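Monovalent Na+/H+ antiporter subunit C (Dietzia sp. DQ12-45-1b, PDB 7D3U) forms one subunit of a multisubunit, CPA3-family Mrp complex that exchanges sodium ions for protons across the bacterial cell membrane. Local coordinates at residues V9-F14 against I31-A36; L19-V24 against D96-I101; R25-F30 against Y85-A90; L39-A44 against Q69-T74. All coordinates share one frame; numbering follows the deposited sequence.

Interaction 1 (V9-F14 against I31-A36); sequences VLMAGF and ILLSHA
F14 and L33 run alongside each other, so that the leucine lies along one face of the phenyl ring. L33 CB sits 3.7 Å from the centroid of the F14 ring and 26° off its normal, a CH-pi contact displaced toward the rim. With CG anti to the backbone N (chi1 165°), L33 spreads its two methyls over the same ring: CD2 reaches F14 CE1 at 3.6 Å, while CD1 rests near the other flank and also meets M11 SD at 3.6 Å. M11 gets there by bending at chi2 and chi3, which curls its sulfur back over L33 and lays its CG 3.7 Å from A36 CB. L10 enters differently. It crosses L32 at about a right angle, CD2 against CD2 at 4.0 Å, and its CD1 touches H35 CB. G13 has no side chain, and L32 CD1 comes down on its backbone, 4.0 Å from G13 C. No hydrogen bond crosses, and the axes of the two segments, roughly antiparallel, approach to 7.9 Å. The example illustrates how a ring, a glycine and small or branched apolar groups let membrane helices pack closely. Here helix 2-17 is joined to helix 24-44, the central helix of the chain, whose I31 and S34 turn to helix 66-90; L10 and H35 also pack on subunit A, and F14 and L33 on subunit D.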
# COMPACT_ATOMS: atom_id res chain seq x y z
N VAL C 9 -20.96 -12.13 -18.02
CA VAL C 9 -20.06 -12.93 -18.85
C VAL C 9 -18.66 -12.32 -18.87
O VAL C 9 -17.66 -13.03 -18.76
CB VAL C 9 -20.63 -13.08 -20.27
CG1 VAL C 9 -19.56 -13.56 -21.22
CG2 VAL C 9 -21.80 -14.04 -20.25
N LEU C 10 -18.58 -10.99 -18.98
CA LEU C 10 -17.27 -10.34 -18.97
C LEU C 10 -16.58 -10.50 -17.62
O LEU C 10 -15.37 -10.71 -17.55
CB LEU C 10 -17.41 -8.86 -19.33
CG LEU C 10 -17.72 -8.58 -20.80
CD1 LEU C 10 -17.96 -7.09 -21.00
CD2 LEU C 10 -16.59 -9.06 -21.68
N MET C 11 -17.34 -10.41 -16.53
CA MET C 11 -16.75 -10.58 -15.20
C MET C 11 -16.28 -12.01 -14.99
O MET C 11 -15.22 -12.23 -14.38
CB MET C 11 -17.75 -10.17 -14.12
CG MET C 11 -17.90 -8.68 -13.95
SD MET C 11 -16.41 -7.90 -13.32
CE MET C 11 -16.09 -8.92 -11.88
N ALA C 12 -17.03 -12.99 -15.48
CA ALA C 12 -16.58 -14.37 -15.40
C ALA C 12 -15.31 -14.58 -16.21
O ALA C 12 -14.38 -15.25 -15.76
CB ALA C 12 -17.69 -15.31 -15.87
N GLY C 13 -15.26 -14.02 -17.42
CA GLY C 13 -14.05 -14.11 -18.22
C GLY C 13 -12.86 -13.48 -17.52
O GLY C 13 -11.75 -14.03 -17.55
N PHE C 14 -13.06 -12.33 -16.88
CA PHE C 14 -11.98 -11.70 -16.14
C PHE C 14 -11.51 -12.57 -14.99
O PHE C 14 -10.31 -12.79 -14.81
CB PHE C 14 -12.41 -10.33 -15.61
CG PHE C 14 -11.79 -9.98 -14.29
CD1 PHE C 14 -10.45 -9.65 -14.20
CD2 PHE C 14 -12.55 -9.99 -13.13
CE1 PHE C 14 -9.88 -9.34 -12.98
CE2 PHE C 14 -11.98 -9.68 -11.92
CZ PHE C 14 -10.65 -9.35 -11.84
N ILE C 31 -8.45 -6.51 -19.19
CA ILE C 31 -9.18 -5.85 -20.27
C ILE C 31 -10.66 -6.19 -20.19
O ILE C 31 -11.53 -5.31 -20.31
CB ILE C 31 -8.58 -6.23 -21.63
CG1 ILE C 31 -7.22 -5.58 -21.82
CG2 ILE C 31 -9.51 -5.83 -22.75
CD1 ILE C 31 -6.53 -6.00 -23.09
N LEU C 32 -10.97 -7.46 -19.98
CA LEU C 32 -12.37 -7.87 -19.85
C LEU C 32 -13.02 -7.23 -18.63
O LEU C 32 -14.19 -6.86 -18.66
CB LEU C 32 -12.47 -9.39 -19.78
CG LEU C 32 -12.16 -10.16 -21.06
CD1 LEU C 32 -12.76 -11.54 -21.00
CD2 LEU C 32 -12.67 -9.40 -22.27
N LEU C 33 -12.26 -7.09 -17.54
CA LEU C 33 -12.81 -6.47 -16.33
C LEU C 33 -13.09 -4.99 -16.55
O LEU C 33 -14.11 -4.47 -16.10
CB LEU C 33 -11.84 -6.67 -15.17
CG LEU C 33 -12.05 -5.81 -13.93
CD1 LEU C 33 -13.25 -6.29 -13.14
CD2 LEU C 33 -10.80 -5.81 -13.06
N SER C 34 -12.18 -4.30 -17.24
CA SER C 34 -12.44 -2.91 -17.60
C SER C 34 -13.66 -2.79 -18.50
O SER C 34 -14.47 -1.86 -18.35
CB SER C 34 -11.21 -2.31 -18.29
OG SER C 34 -11.58 -1.26 -19.16
N HIS C 35 -13.82 -3.73 -19.44
CA HIS C 35 -15.02 -3.73 -20.27
C HIS C 35 -16.28 -3.91 -19.44
O HIS C 35 -17.29 -3.24 -19.67
CB HIS C 35 -14.92 -4.84 -21.32
CG HIS C 35 -14.06 -4.49 -22.49
ND1 HIS C 35 -13.85 -3.19 -22.90
CD2 HIS C 35 -13.36 -5.27 -23.35
CE1 HIS C 35 -13.05 -3.18 -23.95
NE2 HIS C 35 -12.74 -4.43 -24.25
N ALA C 36 -16.23 -4.81 -18.46
CA ALA C 36 -17.39 -5.03 -17.59
C ALA C 36 -17.72 -3.78 -16.79
O ALA C 36 -18.89 -3.43 -16.62
CB ALA C 36 -17.14 -6.21 -16.66

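Interaction 2 (L19-V24 against D96-I101)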
# COMPACT_ATOMS: atom_id res chain seq x y z
N LEU C 19 -6.81 -15.55 -13.12
CA LEU C 19 -6.35 -16.65 -12.28
C LEU C 19 -5.54 -17.68 -13.05
O LEU C 19 -5.20 -18.72 -12.49
CB LEU C 19 -7.55 -17.33 -11.61
CG LEU C 19 -8.23 -16.53 -10.51
CD1 LEU C 19 -9.49 -17.23 -10.04
CD2 LEU C 19 -7.28 -16.30 -9.35
N GLN C 20 -5.21 -17.41 -14.31
CA GLN C 20 -4.48 -18.35 -15.13
C GLN C 20 -2.99 -18.03 -15.09
O GLN C 20 -2.53 -17.19 -14.31
CB GLN C 20 -5.03 -18.33 -16.56
CG GLN C 20 -6.44 -18.86 -16.68
CD GLN C 20 -6.65 -20.16 -15.93
OE1 GLN C 20 -6.33 -21.23 -16.44
NE2 GLN C 20 -7.20 -20.08 -14.73
N ARG C 21 -2.22 -18.70 -15.94
CA ARG C 21 -0.77 -18.57 -15.97
C ARG C 21 -0.35 -17.70 -17.15
O ARG C 21 -0.89 -17.84 -18.25
CB ARG C 21 -0.11 -19.94 -16.07
CG ARG C 21 1.35 -19.97 -15.66
CD ARG C 21 1.94 -21.36 -15.86
NE ARG C 21 3.38 -21.36 -15.63
CZ ARG C 21 4.20 -22.30 -16.09
NH1 ARG C 21 3.72 -23.30 -16.81
NH2 ARG C 21 5.50 -22.23 -15.84
N GLY C 22 0.60 -16.82 -16.91
CA GLY C 22 1.08 -15.92 -17.94
C GLY C 22 0.58 -14.51 -17.68
O GLY C 22 -0.57 -14.30 -17.27
N MET C 23 1.45 -13.53 -17.92
CA MET C 23 1.08 -12.14 -17.65
C MET C 23 0.15 -11.58 -18.71
O MET C 23 -0.70 -10.74 -18.40
CB MET C 23 2.33 -11.27 -17.53
CG MET C 23 2.05 -9.91 -16.93
SD MET C 23 1.34 -10.03 -15.28
CE MET C 23 0.81 -8.34 -15.02
N VAL C 24 0.29 -12.01 -19.96
CA VAL C 24 -0.62 -11.55 -21.00
C VAL C 24 -2.01 -12.14 -20.79
O VAL C 24 -3.02 -11.47 -20.98
CB VAL C 24 -0.06 -11.88 -22.39
CG1 VAL C 24 -1.11 -11.63 -23.46
CG2 VAL C 24 1.17 -11.04 -22.67
N ASP C 96 10.34 -14.88 -20.08
CA ASP C 96 8.99 -15.15 -20.55
C ASP C 96 8.04 -14.20 -19.82
O ASP C 96 8.47 -13.27 -19.14
CB ASP C 96 8.62 -16.62 -20.33
CG ASP C 96 9.37 -17.55 -21.26
OD1 ASP C 96 9.95 -17.06 -22.25
OD2 ASP C 96 9.38 -18.77 -21.00
N ASP C 97 6.74 -14.45 -19.97
CA ASP C 97 5.73 -13.75 -19.19
C ASP C 97 5.12 -14.64 -18.12
O ASP C 97 4.08 -14.29 -17.55
CB ASP C 97 4.64 -13.19 -20.11
CG ASP C 97 3.92 -14.27 -20.88
OD1 ASP C 97 4.31 -15.45 -20.76
OD2 ASP C 97 2.96 -13.94 -21.60
N ASP C 98 5.74 -15.78 -17.84
CA ASP C 98 5.23 -16.71 -16.84
C ASP C 98 5.07 -16.02 -15.49
O ASP C 98 5.90 -15.20 -15.09
CB ASP C 98 6.17 -17.91 -16.71
CG ASP C 98 5.60 -19.01 -15.83
OD1 ASP C 98 4.46 -18.88 -15.36
OD2 ASP C 98 6.32 -20.01 -15.60
N THR C 99 3.99 -16.35 -14.79
CA THR C 99 3.68 -15.72 -13.52
C THR C 99 3.77 -16.66 -12.33
O THR C 99 3.77 -16.18 -11.19
CB THR C 99 2.28 -15.09 -13.56
OG1 THR C 99 2.09 -14.30 -12.38
CG2 THR C 99 1.21 -16.15 -13.63
N ASP C 100 3.84 -17.97 -12.55
CA ASP C 100 3.96 -18.89 -11.42
C ASP C 100 5.35 -18.82 -10.80
O ASP C 100 6.23 -19.62 -11.14
CB ASP C 100 3.62 -20.32 -11.82
CG ASP C 100 2.14 -20.54 -12.02
OD1 ASP C 100 1.35 -19.82 -11.39
OD2 ASP C 100 1.77 -21.43 -12.81
N ILE C 101 5.55 -17.86 -9.91
CA ILE C 101 6.78 -17.71 -9.15
C ILE C 101 6.45 -17.90 -7.68
O ILE C 101 5.33 -17.62 -7.23
CB ILE C 101 7.43 -16.34 -9.40
CG1 ILE C 101 6.42 -15.22 -9.14
CG2 ILE C 101 7.98 -16.26 -10.81
CD1 ILE C 101 6.78 -13.90 -9.78
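Two loop segments meet here, one between helices 2-17 and 24-44 and reaching the first residue of the latter, the other following helix 66-90; the buried, tightly packed part is where G22 passes D97 to T99. T99 CG2 presses on the backbone, 3.4 Å from G22 N, and G22 CA makes a CA-H...O contact with D97 O. The same carbonyl oxygen accepts M23 N at 2.8 Å from above the carbonyl plane. G22 takes a positive phi (107°), where a CB would collide with the R21 carbonyl. The opposite character belongs to R21, D98 and D100, all partly exposed. R21, extended from CG to NE, grips D98 side-on: NE bonds D98 OD1 at 2.7 Å and NH2 bonds D98 OD2 at 2.4 Å, a very short value, uncertain at this resolution. Guanidinium and carboxylate planes are 68° apart, and both oxygens are met from above the carboxylate plane. D98 OD1 also accepts D100 N at 3.0 Å, closing an Asx turn. D100 OD2 lies 3.2 Å from R21 NE, well out of the guanidinium plane with no hydrogen directed there; charge alone pairs them. D100 OD1 bridges R565 and R681, and D97 OD2 R622, all of subunit A. Such arginines around acidic loop residues would be expected to keep the aspartates ionised, tying this subunit's loops to subunit A by charge.

Interaction 3 (R25-F30 against Y85-A90); sequences RVILGF and YLLVLA
V26 O, as well held as any backbone acceptor in these two segments, is gripped by one bond within them, from F30 N at 2.9 Å; Y85 O is held in the same way by L89 N. Both bonds are internal to their helices, and none crosses the contact. The fold is the three-helix membrane bundle of the chain 4L (NuoK-like) family, in which helices 24-44 and 66-90 run antiparallel, at 173° in these segments. The axes of the two segments come no closer than 10.2 Å, a loose spacing bridged mainly by one residue. I27 points toward the other helix with CG1 anti to its carbonyl carbon (chi1 -66°) and the chain extended beyond it (chi2 163°). It passes L86 head to tail, I27 CG1 lying 3.7 Å from L86 CB, and pushes its terminal methyl between L86, L87 and A90. L87 comes across obliquely, its CD2 3.7 Å from I27 CD1, while CG2 of the isoleucine leans on the same leucine branch. F30, one helical turn on, adds a lesser touch: L86 crosses it at about a right angle. The contact thus shows how a single branched aliphatic residue can span two helices whose backbones remain well separated. Around it, F30 and L86 also pack on subunit D, L87 packs on subunit A, and R25 NH2 donates to V617 O of subunit A. The deepest point of insertion is I27 CD1, which ends 3.4 Å from the carbonyl oxygen L86 O and 4.1 Å from A90 CB.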
# COMPACT_ATOMS: atom_id res chain seq x y z
N ARG C 25 -2.07 -13.41 -20.38
CA ARG C 25 -3.35 -14.03 -20.04
C ARG C 25 -3.99 -13.40 -18.82
O ARG C 25 -5.16 -13.69 -18.54
CB ARG C 25 -3.15 -15.53 -19.82
CG ARG C 25 -4.39 -16.37 -20.07
CD ARG C 25 -4.00 -17.82 -20.30
NE ARG C 25 -5.11 -18.75 -20.10
CZ ARG C 25 -6.08 -18.95 -20.98
NH1 ARG C 25 -6.09 -18.30 -22.13
NH2 ARG C 25 -7.05 -19.82 -20.71
N VAL C 26 -3.27 -12.55 -18.09
CA VAL C 26 -3.83 -11.77 -17.00
C VAL C 26 -4.23 -10.38 -17.46
O VAL C 26 -5.25 -9.84 -17.03
CB VAL C 26 -2.81 -11.71 -15.84
CG1 VAL C 26 -3.12 -10.57 -14.90
CG2 VAL C 26 -2.79 -13.03 -15.08
N ILE C 27 -3.44 -9.79 -18.36
CA ILE C 27 -3.80 -8.50 -18.93
C ILE C 27 -5.08 -8.62 -19.74
O ILE C 27 -5.89 -7.68 -19.78
CB ILE C 27 -2.64 -7.96 -19.78
CG1 ILE C 27 -1.44 -7.65 -18.88
CG2 ILE C 27 -3.05 -6.71 -20.54
CD1 ILE C 27 -0.15 -7.50 -19.62
N LEU C 28 -5.31 -9.76 -20.38
CA LEU C 28 -6.58 -9.96 -21.08
C LEU C 28 -7.74 -9.99 -20.10
O LEU C 28 -8.82 -9.43 -20.37
CB LEU C 28 -6.54 -11.25 -21.90
CG LEU C 28 -5.39 -11.43 -22.88
CD1 LEU C 28 -5.62 -12.67 -23.72
CD2 LEU C 28 -5.20 -10.21 -23.75
N GLY C 29 -7.56 -10.64 -18.95
CA GLY C 29 -8.59 -10.62 -17.93
C GLY C 29 -8.86 -9.22 -17.42
O GLY C 29 -10.01 -8.86 -17.17
N PHE C 30 -7.81 -8.42 -17.27
CA PHE C 30 -8.02 -7.04 -16.84
C PHE C 30 -8.71 -6.21 -17.91
O PHE C 30 -9.49 -5.31 -17.59
CB PHE C 30 -6.69 -6.41 -16.44
CG PHE C 30 -6.25 -6.76 -15.05
CD1 PHE C 30 -7.03 -6.42 -13.96
CD2 PHE C 30 -5.07 -7.44 -14.83
CE1 PHE C 30 -6.64 -6.75 -12.68
CE2 PHE C 30 -4.68 -7.77 -13.55
CZ PHE C 30 -5.47 -7.42 -12.48
N TYR C 85 0.83 -0.03 -19.70
CA TYR C 85 1.95 -0.23 -18.78
C TYR C 85 2.06 -1.69 -18.34
O TYR C 85 3.17 -2.20 -18.16
CB TYR C 85 1.84 0.69 -17.57
CG TYR C 85 3.12 0.69 -16.77
CD1 TYR C 85 4.23 1.38 -17.23
CD2 TYR C 85 3.22 -0.01 -15.58
CE1 TYR C 85 5.41 1.37 -16.51
CE2 TYR C 85 4.40 -0.01 -14.86
CZ TYR C 85 5.49 0.68 -15.33
OH TYR C 85 6.66 0.67 -14.61
N LEU C 86 0.93 -2.38 -18.18
CA LEU C 86 1.01 -3.80 -17.84
C LEU C 86 1.63 -4.60 -18.98
O LEU C 86 2.42 -5.53 -18.74
CB LEU C 86 -0.38 -4.33 -17.51
CG LEU C 86 -0.85 -4.11 -16.07
CD1 LEU C 86 -2.24 -4.68 -15.86
CD2 LEU C 86 0.14 -4.73 -15.10
N LEU C 87 1.32 -4.24 -20.22
CA LEU C 87 1.88 -4.95 -21.36
C LEU C 87 3.38 -4.71 -21.47
O LEU C 87 4.14 -5.64 -21.77
CB LEU C 87 1.18 -4.52 -22.65
CG LEU C 87 -0.25 -5.03 -22.80
CD1 LEU C 87 -1.00 -4.21 -23.82
CD2 LEU C 87 -0.25 -6.50 -23.18
N VAL C 88 3.83 -3.47 -21.23
CA VAL C 88 5.27 -3.25 -21.26
C VAL C 88 5.94 -3.88 -20.04
O VAL C 88 7.14 -4.19 -20.09
CB VAL C 88 5.60 -1.74 -21.35
CG1 VAL C 88 5.15 -1.01 -20.12
CG2 VAL C 88 7.08 -1.53 -21.59
N LEU C 89 5.19 -4.11 -18.96
CA LEU C 89 5.73 -4.90 -17.85
C LEU C 89 5.85 -6.37 -18.21
O LEU C 89 6.70 -7.07 -17.65
CB LEU C 89 4.83 -4.76 -16.62
CG LEU C 89 5.04 -3.62 -15.63
CD1 LEU C 89 4.52 -4.04 -14.27
CD2 LEU C 89 6.50 -3.23 -15.55
N ALA C 90 5.02 -6.85 -19.13
CA ALA C 90 5.02 -8.27 -19.46
C ALA C 90 6.26 -8.71 -20.22
O ALA C 90 6.54 -9.91 -20.27
CB ALA C 90 3.77 -8.62 -20.28

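Interaction 4 (L39-A44 against Q69-T74); sequences LTLMAA and QAFVLT
L41 and M42, neighbours on helix 24-44, carry the first shell and divide their partners between them. L41 straddles the root of F71: CD1 and CD2 both come to 3.8 Å from F71 CB. Its CD2 also meets the ring at the edge, in plane, 3.8 Å from F71 CD2; the two side chains cross at about a right angle, L41 touching the rim, not a face. M42 CG stands anti to the carbonyl carbon, and bends at chi2 (-51°) and chi3 (-59°) swing the thioether across the gap, placing SD 3.6 Å from Q69 CG and 3.8 Å from V72 CG1. V72 meets the sulfur with its CG1, the branch set in the crowded place between backbone N and carbonyl carbon. The contact is therefore wholly apolar, and Q69 takes part through its aliphatic CG. One shell out, F71 stacks its ring on F130 of subunit D, and M42 packs on S64 and Q69 on P53, both in the loop joining the helices. As a worked case, it has flexible thioether and branched leucine groups filling the space between antiparallel helices whose segment axes approach to 8.8 Å. In the bundle, it joins the C-terminal part of helix 24-44 to the early turns of helix 66-90, with L39 and A43 turned to helix 2-17, L41 packed on subunit D and A70 on subunit A.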
# COMPACT_ATOMS: atom_id res chain seq x y z
N LEU C 39 -19.36 -1.30 -19.05
CA LEU C 39 -20.72 -1.70 -19.37
C LEU C 39 -21.67 -1.44 -18.21
O LEU C 39 -22.80 -1.00 -18.41
CB LEU C 39 -20.75 -3.17 -19.79
CG LEU C 39 -20.00 -3.51 -21.07
CD1 LEU C 39 -19.98 -5.01 -21.29
CD2 LEU C 39 -20.66 -2.82 -22.25
N THR C 40 -21.23 -1.71 -16.97
CA THR C 40 -22.11 -1.43 -15.84
C THR C 40 -22.20 0.07 -15.57
O THR C 40 -23.17 0.52 -14.94
CB THR C 40 -21.65 -2.16 -14.58
OG1 THR C 40 -22.46 -1.74 -13.48
CG2 THR C 40 -20.23 -1.84 -14.26
N LEU C 41 -21.22 0.85 -16.01
CA LEU C 41 -21.36 2.30 -15.96
C LEU C 41 -22.40 2.78 -16.96
O LEU C 41 -23.22 3.64 -16.65
CB LEU C 41 -20.02 2.98 -16.22
CG LEU C 41 -19.30 3.59 -15.01
CD1 LEU C 41 -17.95 4.13 -15.44
CD2 LEU C 41 -20.15 4.69 -14.40
N MET C 42 -22.37 2.22 -18.18
CA MET C 42 -23.39 2.58 -19.17
C MET C 42 -24.77 2.08 -18.75
O MET C 42 -25.78 2.67 -19.16
CB MET C 42 -23.01 2.01 -20.54
CG MET C 42 -22.03 2.87 -21.31
SD MET C 42 -22.53 4.59 -21.42
CE MET C 42 -24.12 4.43 -22.23
N ALA C 43 -24.83 1.02 -17.95
CA ALA C 43 -26.11 0.53 -17.46
C ALA C 43 -26.69 1.42 -16.37
O ALA C 43 -27.91 1.45 -16.20
CB ALA C 43 -25.97 -0.90 -16.94
N ALA C 44 -25.84 2.14 -15.63
CA ALA C 44 -26.34 2.97 -14.54
C ALA C 44 -27.13 4.16 -15.05
O ALA C 44 -27.98 4.70 -14.33
CB ALA C 44 -25.18 3.44 -13.67
N GLN C 69 -21.84 8.37 -19.57
CA GLN C 69 -21.07 8.30 -20.80
C GLN C 69 -19.73 8.99 -20.65
O GLN C 69 -18.70 8.47 -21.10
CB GLN C 69 -21.87 8.90 -21.96
CG GLN C 69 -23.09 8.08 -22.33
CD GLN C 69 -23.70 8.51 -23.65
OE1 GLN C 69 -24.88 8.29 -23.90
NE2 GLN C 69 -22.88 9.10 -24.51
N ALA C 70 -19.70 10.15 -20.00
CA ALA C 70 -18.42 10.78 -19.70
C ALA C 70 -17.59 9.92 -18.75
O ALA C 70 -16.36 9.84 -18.87
CB ALA C 70 -18.64 12.17 -19.10
N PHE C 71 -18.26 9.26 -17.79
CA PHE C 71 -17.55 8.40 -16.86
C PHE C 71 -16.83 7.27 -17.58
O PHE C 71 -15.64 7.03 -17.35
CB PHE C 71 -18.53 7.83 -15.83
CG PHE C 71 -18.94 8.81 -14.77
CD1 PHE C 71 -18.51 10.12 -14.81
CD2 PHE C 71 -19.75 8.41 -13.72
CE1 PHE C 71 -18.89 11.01 -13.83
CE2 PHE C 71 -20.13 9.30 -12.74
CZ PHE C 71 -19.70 10.60 -12.80
N VAL C 72 -17.54 6.57 -18.47
CA VAL C 72 -16.90 5.49 -19.21
C VAL C 72 -15.87 6.05 -20.19
O VAL C 72 -14.83 5.43 -20.42
CB VAL C 72 -17.94 4.60 -19.93
CG1 VAL C 72 -18.94 5.44 -20.67
CG2 VAL C 72 -17.26 3.66 -20.90
N LEU C 73 -16.12 7.24 -20.74
CA LEU C 73 -15.15 7.84 -21.65
C LEU C 73 -13.84 8.15 -20.95
O LEU C 73 -12.77 8.12 -21.58
CB LEU C 73 -15.76 9.10 -22.27
CG LEU C 73 -15.00 9.85 -23.35
CD1 LEU C 73 -14.28 8.89 -24.26
CD2 LEU C 73 -15.96 10.71 -24.16
N THR C 74 -13.89 8.46 -19.66
CA THR C 74 -12.65 8.69 -18.91
C THR C 74 -12.03 7.38 -18.44
O THR C 74 -10.80 7.20 -18.53
CB THR C 74 -12.92 9.61 -17.72
OG1 THR C 74 -13.31 10.91 -18.20
CG2 THR C 74 -11.68 9.75 -16.87

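Helix 24-44 is the common element: interaction 1 joins it to helix 2-17, whereas interactions 3 and 4 join it to helix 66-90 at places with centres 22 Å apart. All three are buried and apolar, and differ in spacing, with interaction 1 closest and richest in buried area and interaction 3 widest. Interactions 1 and 3 meet where F14 CD1 lies 3.1 Å from G29 O. Interaction 2 joins loops rather than helices and trades hydrocarbon for charge; it is still largely buried, though R21, D98 and D100 are partly exposed. It touches interaction 3 through M23 against L86 and A90, while interaction 4 lies on the opposite side of the chain's centre from interaction 2.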